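Local coordinates for pentacotripeptide-repeat region of PRORP domain-containing protein (Brachypodium distachyon, PDB 4ME2), which probably binds RNA sequence-specifically as a chloroplast pentatricopeptide repeat protein, one associated with recognition of group II introns, at residues A90-R94 and Q95-S99; A187-V190 and Y191-V195; V202-Y205 and M206-M210. All blocks are in the same frame, centred on the assembly; numbering follows the deposited sequence.

Contact 1: residues A90-R94 and Q95-S99; sequences AELQR and QGHWS
Glu91, in the last turn of helix 82-94, which closes in a Schellman motif at Gly96, is held twice: its backbone O accepts from Gln95 N at 3.0 Å, and its carboxylate is gripped by Arg94. The grip is a side-on salt bridge in which NE and NH2 of Arg94 each take a different carboxylate oxygen. Arg94 NE lies 2.9 Å from Glu91 OE1 in an almost straight bond (176°), and Arg94 NH2 lies 2.8 Å from Glu91 OE2. Both oxygens are met on their syn side, though well out of the carboxylate plane, while the oxygens keep close to the plane of the guanidinium. With CG of Glu91 anti to its backbone N (chi1 178°) and the chain bent at the next bond, the acid folds across to reach its neighbour one turn on.

The backbone bonds of the motif turn the chain into helix 98-109 of a helix-turn-helix repeat protein. His97 N reaches back to Leu92 O at 3.0 Å, and Gly96 N bonds to Gln93 O. Gly96 has positive phi (84°), where a CB would jam against the preceding carbonyl oxygen, which explains the glycine. His97 then occupies the N-cap position of helix 98-109 and is the centre of an inverse gamma turn, marked by a weak bond from Trp98 N to Gly96 O.

Packing is modest and largely at the surface. Leu92 is the buried exception, packing on Val53 and Leu56 of helix 47-59 and on Leu100 and Ala101 of helix 98-109. Beside the salt bridge, the aliphatic start of Gln95 lies against it, CG of Gln95 standing 3.9 Å from Arg94 NH2.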
loop_
_atom_site.group_PDB
_atom_site.type_symbol
_atom_site.label_atom_id
_atom_site.label_comp_id
_atom_site.label_asym_id
_atom_site.label_seq_id
_atom_site.Cartn_x
_atom_site.Cartn_y
_atom_site.Cartn_z
ATOM N N ALA A 90 -13.022 -7.562 0.890
ATOM C CA ALA A 90 -13.834 -6.362 1.070
ATOM C C ALA A 90 -14.781 -6.507 2.253
ATOM O O ALA A 90 -15.042 -5.538 2.957
ATOM C CB ALA A 90 -14.608 -6.040 -0.202
ATOM N N GLU A 91 -15.296 -7.710 2.467
ATOM C CA GLU A 91 -16.175 -7.943 3.609
ATOM C C GLU A 91 -15.417 -7.872 4.933
ATOM O O GLU A 91 -15.935 -7.356 5.927
ATOM C CB GLU A 91 -16.901 -9.274 3.478
ATOM C CG GLU A 91 -17.800 -9.619 4.663
ATOM C CD GLU A 91 -18.969 -8.656 4.861
ATOM O OE1 GLU A 91 -19.195 -7.760 4.017
ATOM O OE2 GLU A 91 -19.683 -8.801 5.876
ATOM N N LEU A 92 -14.193 -8.384 4.954
ATOM C CA LEU A 92 -13.359 -8.241 6.145
ATOM C C LEU A 92 -13.064 -6.763 6.433
ATOM O O LEU A 92 -13.081 -6.339 7.590
ATOM C CB LEU A 92 -12.070 -9.054 6.014
ATOM C CG LEU A 92 -12.222 -10.575 6.058
ATOM C CD1 LEU A 92 -11.022 -11.219 5.386
ATOM C CD2 LEU A 92 -12.407 -11.110 7.477
ATOM N N GLN A 93 -12.805 -5.988 5.378
ATOM C CA GLN A 93 -12.632 -4.537 5.487
ATOM C C GLN A 93 -13.873 -3.892 6.103
ATOM O O GLN A 93 -13.762 -3.087 7.030
ATOM C CB GLN A 93 -12.375 -3.903 4.112
ATOM C CG GLN A 93 -11.001 -4.143 3.503
ATOM C CD GLN A 93 -10.882 -3.555 2.102
ATOM O OE1 GLN A 93 -11.123 -4.244 1.110
ATOM N NE2 GLN A 93 -10.531 -2.272 2.019
ATOM N N ARG A 94 -15.048 -4.260 5.591
ATOM C CA ARG A 94 -16.318 -3.662 6.024
ATOM C C ARG A 94 -16.608 -3.949 7.494
ATOM O O ARG A 94 -17.092 -3.076 8.223
ATOM C CB ARG A 94 -17.481 -4.155 5.155
ATOM C CG ARG A 94 -18.776 -3.373 5.347
ATOM C CD ARG A 94 -19.970 -4.106 4.753
ATOM N NE ARG A 94 -20.212 -5.381 5.423
ATOM C CZ ARG A 94 -20.835 -5.512 6.590
ATOM N NH1 ARG A 94 -21.292 -4.443 7.233
ATOM N NH2 ARG A 94 -21.000 -6.716 7.121
ATOM N N GLN A 95 -16.301 -5.170 7.921
ATOM C CA GLN A 95 -16.486 -5.583 9.313
ATOM C C GLN A 95 -15.463 -4.944 10.255
ATOM O O GLN A 95 -15.599 -5.034 11.475
ATOM C CB GLN A 95 -16.451 -7.109 9.431
ATOM C CG GLN A 95 -17.621 -7.799 8.744
ATOM C CD GLN A 95 -17.605 -9.307 8.888
ATOM O OE1 GLN A 95 -18.282 -10.013 8.140
ATOM N NE2 GLN A 95 -16.846 -9.812 9.850
ATOM N N GLY A 96 -14.450 -4.294 9.689
ATOM C CA GLY A 96 -13.413 -3.639 10.485
ATOM C C GLY A 96 -12.288 -4.554 10.944
ATOM O O GLY A 96 -11.494 -4.177 11.808
ATOM N N HIS A 97 -12.208 -5.754 10.370
ATOM C CA HIS A 97 -11.113 -6.671 10.680
ATOM C C HIS A 97 -9.938 -6.349 9.808
ATOM O O HIS A 97 -9.634 -7.079 8.867
ATOM C CB HIS A 97 -11.530 -8.120 10.479
ATOM C CG HIS A 97 -12.685 -8.541 11.343
ATOM N ND1 HIS A 97 -12.609 -8.580 12.691
ATOM C CD2 HIS A 97 -13.973 -8.933 11.009
ATOM C CE1 HIS A 97 -13.793 -8.981 13.188
ATOM N NE2 HIS A 97 -14.626 -9.198 12.158
ATOM N N TRP A 98 -9.267 -5.250 10.126
ATOM C CA TRP A 98 -8.229 -4.694 9.261
ATOM C C TRP A 98 -7.075 -5.651 9.039
ATOM O O TRP A 98 -6.667 -5.880 7.893
ATOM C CB TRP A 98 -7.779 -3.342 9.799
ATOM C CG TRP A 98 -6.828 -2.652 8.881
ATOM C CD1 TRP A 98 -7.125 -1.814 7.818
ATOM C CD2 TRP A 98 -5.380 -2.750 8.910
ATOM N NE1 TRP A 98 -5.977 -1.389 7.203
ATOM C CE2 TRP A 98 -4.890 -1.924 7.808
ATOM C CE3 TRP A 98 -4.470 -3.422 9.706
ATOM C CZ2 TRP A 98 -3.540 -1.786 7.541
ATOM C CZ3 TRP A 98 -3.109 -3.277 9.434
ATOM C CH2 TRP A 98 -2.653 -2.475 8.374
ATOM N N SER A 99 -6.547 -6.246 10.109
ATOM C CA SER A 99 -5.409 -7.165 9.963
ATOM C C SER A 99 -5.739 -8.393 9.094
ATOM O O SER A 99 -4.895 -8.847 8.324
ATOM C CB SER A 99 -4.850 -7.590 11.323
ATOM O OG SER A 99 -5.728 -8.491 11.961
#

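Contact 2: residues A187-V190 and Y191-V195; sequences AWRV and YEAAV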
loop_
_atom_site.group_PDB
_atom_site.type_symbol
_atom_site.label_atom_id
_atom_site.label_comp_id
_atom_site.label_asym_id
_atom_site.label_seq_id
_atom_site.Cartn_x
_atom_site.Cartn_y
_atom_site.Cartn_z
ATOM N N ALA A 187 6.259 6.946 3.115
ATOM C CA ALA A 187 5.951 7.957 2.100
ATOM C C ALA A 187 7.221 8.352 1.331
ATOM O O ALA A 187 7.235 8.406 0.091
ATOM C CB ALA A 187 5.293 9.179 2.740
ATOM N N TRP A 188 8.295 8.610 2.068
ATOM C CA TRP A 188 9.566 8.911 1.435
ATOM C C TRP A 188 9.999 7.799 0.502
ATOM O O TRP A 188 10.440 8.063 -0.621
ATOM C CB TRP A 188 10.634 9.195 2.476
ATOM C CG TRP A 188 11.967 9.343 1.831
ATOM C CD1 TRP A 188 13.011 8.429 1.819
ATOM C CD2 TRP A 188 12.414 10.454 1.003
ATOM N NE1 TRP A 188 14.061 8.910 1.087
ATOM C CE2 TRP A 188 13.770 10.123 0.576
ATOM C CE3 TRP A 188 11.858 11.664 0.615
ATOM C CZ2 TRP A 188 14.515 10.974 -0.222
ATOM C CZ3 TRP A 188 12.618 12.518 -0.186
ATOM C CH2 TRP A 188 13.914 12.179 -0.595
ATOM N N ARG A 189 9.871 6.551 0.954
ATOM C CA ARG A 189 10.268 5.402 0.137
ATOM C C ARG A 189 9.571 5.426 -1.217
ATOM O O ARG A 189 10.223 5.282 -2.252
ATOM C CB ARG A 189 10.005 4.075 0.865
ATOM C CG ARG A 189 11.109 3.655 1.830
ATOM C CD ARG A 189 11.842 2.392 1.369
ATOM N NE ARG A 189 12.325 2.467 -0.005
ATOM C CZ ARG A 189 12.403 1.436 -0.847
ATOM N NH1 ARG A 189 12.018 0.219 -0.485
ATOM N NH2 ARG A 189 12.862 1.629 -2.074
ATOM N N VAL A 190 8.253 5.620 -1.210
ATOM C CA VAL A 190 7.472 5.676 -2.453
ATOM C C VAL A 190 7.881 6.869 -3.317
ATOM O O VAL A 190 8.117 6.726 -4.527
ATOM C CB VAL A 190 5.955 5.768 -2.184
ATOM C CG1 VAL A 190 5.204 6.060 -3.476
ATOM C CG2 VAL A 190 5.436 4.486 -1.554
ATOM N N TYR A 191 7.932 8.047 -2.697
ATOM C CA TYR A 191 8.315 9.263 -3.408
ATOM C C TYR A 191 9.695 9.122 -4.055
ATOM O O TYR A 191 9.877 9.446 -5.232
ATOM C CB TYR A 191 8.265 10.477 -2.473
ATOM C CG TYR A 191 8.775 11.753 -3.106
ATOM C CD1 TYR A 191 10.100 12.157 -2.931
ATOM C CD2 TYR A 191 7.937 12.554 -3.881
ATOM C CE1 TYR A 191 10.575 13.328 -3.511
ATOM C CE2 TYR A 191 8.401 13.729 -4.462
ATOM C CZ TYR A 191 9.719 14.107 -4.276
ATOM O OH TYR A 191 10.177 15.268 -4.852
ATOM N N GLU A 192 10.662 8.622 -3.293
ATOM C CA GLU A 192 12.019 8.464 -3.800
ATOM C C GLU A 192 12.088 7.471 -4.960
ATOM O O GLU A 192 12.662 7.776 -6.004
ATOM C CB GLU A 192 12.973 8.043 -2.687
ATOM C CG GLU A 192 14.374 7.731 -3.180
ATOM C CD GLU A 192 15.282 7.252 -2.072
ATOM O OE1 GLU A 192 16.322 7.900 -1.836
ATOM O OE2 GLU A 192 14.953 6.233 -1.429
ATOM N N ALA A 193 11.496 6.293 -4.779
ATOM C CA ALA A 193 11.551 5.250 -5.806
ATOM C C ALA A 193 10.848 5.667 -7.098
ATOM O O ALA A 193 11.404 5.505 -8.185
ATOM C CB ALA A 193 10.986 3.938 -5.279
ATOM N N ALA A 194 9.644 6.220 -6.981
ATOM C CA ALA A 194 8.838 6.558 -8.155
ATOM C C ALA A 194 9.207 7.902 -8.785
ATOM O O ALA A 194 9.437 7.985 -9.996
ATOM C CB ALA A 194 7.356 6.521 -7.815
ATOM N N VAL A 195 9.265 8.946 -7.959
ATOM C CA VAL A 195 9.458 10.315 -8.446
ATOM C C VAL A 195 10.926 10.659 -8.699
ATOM O O VAL A 195 11.297 11.026 -9.815
ATOM C CB VAL A 195 8.833 11.355 -7.489
ATOM C CG1 VAL A 195 9.229 12.767 -7.897
ATOM C CG2 VAL A 195 7.319 11.212 -7.459
HETATM O O HOH W 1 12.967 4.383 -2.157
#
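Trp188 and Glu192, one helical turn apart, are tied first through the backbone: Glu192 N donates to Trp188 O at 2.7 Å, a short and nearly straight bond. Its neighbours satisfy the same run of carbonyls in turn, Tyr191 N serving Ala187 O, Ala193 N serving Arg189 O and Ala194 N serving Val190 O. Beyond them Val195 N bonds to Tyr191 O, and the helix widens to a pi-type turn over 191-195.

Arg189 O does double duty. Besides the bond from Ala193 N, Arg189 O accepts from a water 2.9 Å away, which also donates to Glu192 OE2 at 2.8 Å. The same water takes a hydrogen from Arg189 NH2, also at 2.8 Å, lying at the guanidinium edge, in its plane. One water thus joins a carbonyl, a carboxylate and a guanidinium; Arg189 and Glu192 meet through it instead of forming a direct ion pair. The stronger partner of Arg189 lies on helix 133-151, where Glu144 makes a salt bridge with NH1.

The setting is the antiparallel helical hairpins of a pentatricopeptide repeat solenoid: helix 184-197 is packed among helices 133-151, 168-180, 204-216 and 220-236. Val190 faces Val143, Leu171 and Val175, whereas Tyr191 sends its hydroxyl to helix 220-236 for a hydrogen bond with Asp229.

Over one face of the indole comes Glu192 CB, 4.0 Å from Trp188 CE2, in a CH-pi contact with the five-membered ring. Chi1 of 174° sets CG of Glu192 anti to the backbone N, and the extended chain carries the carboxylate past the pyrrole side of Trp188 to the water. At the other end of the indole, Trp188 CZ3 touches Tyr191 CD1 at 3.7 Å, the ring planes inclined obliquely at 37°.

Contact 3: residues V202-Y205 and M206-M210; sequences VDEY and MYRVM
Tyr205 lays its ring alongside the first turn of helix 204-216, where Val209 CG2 stands over one face, 3.8 Å from the ring centroid, in a CH-pi contact. The ring is swung back beside its own carbonyl carbon, CG being anti to the backbone N (chi1 -176°), and the same two residues are joined by the backbone bond from Val209 N to Tyr205 O at 3.0 Å. The backbone N of Tyr205 donates to Asp203 OD2, also 3.0 Å away, meeting the carboxylate from above its plane.

Val202, just ahead of the helix, places CG1 over a face of the Tyr207 ring, 3.9 Å from its centroid and 3.5 Å from Tyr207 CZ; the approach of its CG2 to Met206 is doubtful, the modelled carbons standing too close. The Met206 chain, bent at chi2 and chi3, packs on Thr172 of helix 168-180 and Tyr191 of helix 184-197. Tyr207 also touches Tyr191, and its ring meets Trp233 of helix 220-236 with the planes at about 55°. Replacing Tyr207 by an alanine would probably leave Val202 CG1 without the ring face it rests on and open a gap beside Trp233.

Glu204 CG touches Arg208 CD at 3.9 Å, one turn apart.

Asp203 is the N-cap, its side chain bonded to Tyr205 N in an Asx turn, and the contact of Val202 with Tyr207 across it is the hydrophobic staple found at the start of many alpha helices.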
loop_
_atom_site.group_PDB
_atom_site.type_symbol
_atom_site.label_atom_id
_atom_site.label_comp_id
_atom_site.label_asym_id
_atom_site.label_seq_id
_atom_site.Cartn_x
_atom_site.Cartn_y
_atom_site.Cartn_z
ATOM N N VAL A 202 5.961 14.349 -11.961
ATOM C CA VAL A 202 4.871 14.586 -11.022
ATOM C C VAL A 202 4.489 16.071 -10.961
ATOM O O VAL A 202 5.157 16.912 -11.564
ATOM C CB VAL A 202 5.240 14.028 -9.628
ATOM C CG1 VAL A 202 6.044 15.044 -8.831
ATOM C CG2 VAL A 202 3.996 13.575 -8.883
ATOM N N ASP A 203 3.421 16.384 -10.231
ATOM C CA ASP A 203 2.862 17.737 -10.179
ATOM C C ASP A 203 3.367 18.524 -8.970
ATOM O O ASP A 203 4.050 17.978 -8.102
ATOM C CB ASP A 203 1.324 17.662 -10.159
ATOM C CG ASP A 203 0.660 19.032 -10.025
ATOM O OD1 ASP A 203 0.998 19.946 -10.810
ATOM O OD2 ASP A 203 -0.200 19.195 -9.132
ATOM N N GLU A 204 3.029 19.812 -8.922
ATOM C CA GLU A 204 3.310 20.643 -7.754
ATOM C C GLU A 204 2.673 20.045 -6.511
ATOM O O GLU A 204 3.265 20.072 -5.432
ATOM C CB GLU A 204 2.792 22.068 -7.951
ATOM C CG GLU A 204 2.938 22.956 -6.723
ATOM C CD GLU A 204 2.531 24.395 -6.980
ATOM O OE1 GLU A 204 1.659 24.634 -7.844
ATOM O OE2 GLU A 204 3.080 25.293 -6.308
ATOM N N TYR A 205 1.462 19.513 -6.674
ATOM C CA TYR A 205 0.739 18.888 -5.569
ATOM C C TYR A 205 1.532 17.784 -4.858
ATOM O O TYR A 205 1.563 17.751 -3.637
ATOM C CB TYR A 205 -0.627 18.369 -6.030
ATOM C CG TYR A 205 -1.478 17.797 -4.919
ATOM C CD1 TYR A 205 -1.737 18.531 -3.765
ATOM C CD2 TYR A 205 -2.027 16.522 -5.029
ATOM C CE1 TYR A 205 -2.512 18.011 -2.746
ATOM C CE2 TYR A 205 -2.809 15.994 -4.019
ATOM C CZ TYR A 205 -3.044 16.744 -2.882
ATOM O OH TYR A 205 -3.821 16.232 -1.879
ATOM N N MET A 206 2.166 16.886 -5.608
ATOM C CA MET A 206 2.977 15.843 -4.977
ATOM C C MET A 206 4.092 16.446 -4.122
ATOM O O MET A 206 4.353 15.980 -3.012
ATOM C CB MET A 206 3.576 14.905 -6.019
ATOM C CG MET A 206 4.576 13.901 -5.461
ATOM S SD MET A 206 3.860 12.702 -4.319
ATOM C CE MET A 206 3.419 11.387 -5.450
ATOM N N TYR A 207 4.747 17.477 -4.649
ATOM C CA TYR A 207 5.838 18.133 -3.926
ATOM C C TYR A 207 5.357 18.763 -2.626
ATOM O O TYR A 207 6.007 18.640 -1.587
ATOM C CB TYR A 207 6.518 19.192 -4.798
ATOM C CG TYR A 207 7.180 18.642 -6.035
ATOM C CD1 TYR A 207 8.073 17.579 -5.957
ATOM C CD2 TYR A 207 6.923 19.193 -7.287
ATOM C CE1 TYR A 207 8.684 17.071 -7.091
ATOM C CE2 TYR A 207 7.526 18.691 -8.425
ATOM C CZ TYR A 207 8.406 17.635 -8.321
ATOM O OH TYR A 207 9.008 17.136 -9.444
ATOM N N ARG A 208 4.218 19.446 -2.684
ATOM C CA ARG A 208 3.694 20.124 -1.509
ATOM C C ARG A 208 3.284 19.120 -0.436
ATOM O O ARG A 208 3.537 19.339 0.746
ATOM C CB ARG A 208 2.516 21.030 -1.876
ATOM C CG ARG A 208 2.863 22.140 -2.862
ATOM C CD ARG A 208 1.692 23.087 -3.060
ATOM N NE ARG A 208 1.148 23.518 -1.772
ATOM C CZ ARG A 208 0.243 24.478 -1.605
ATOM N NH1 ARG A 208 -0.244 25.140 -2.650
ATOM N NH2 ARG A 208 -0.172 24.781 -0.381
ATOM N N VAL A 209 2.655 18.025 -0.860
ATOM C CA VAL A 209 2.264 16.960 0.062
ATOM C C VAL A 209 3.491 16.482 0.832
ATOM O O VAL A 209 3.474 16.404 2.063
ATOM C CB VAL A 209 1.629 15.762 -0.682
ATOM C CG1 VAL A 209 1.468 14.565 0.249
ATOM C CG2 VAL A 209 0.282 16.154 -1.272
ATOM N N MET A 210 4.548 16.189 0.083
ATOM C CA MET A 210 5.753 15.579 0.633
ATOM C C MET A 210 6.588 16.556 1.459
ATOM O O MET A 210 7.004 16.228 2.569
ATOM C CB MET A 210 6.576 14.931 -0.480
ATOM C CG MET A 210 6.039 13.573 -0.910
ATOM S SD MET A 210 6.134 12.373 0.436
ATOM C CE MET A 210 7.910 12.293 0.657
#

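Overall arrangement
The three contacts sample one helical solenoid at different depths. Contact 2 is core, contact 3 partly buried and contact 1 a surface feature on the opposite side of the chain's centre, its centre about 28 Å from that of contact 2 and 31 Å from that of contact 3. Contacts 2 and 3 belong to successive helices, 184-197 and 204-216, and touch directly: Tyr191 packs on Met206, Tyr207 and Met210. Their chemistry follows position. Contact 1 ends a helix with backbone capping and a surface ion pair, contact 3 begins one with a polar cap and a hydrophobic staple, and contact 2, mid-helix, combines regular backbone bonds with aromatic packing and a bridging water.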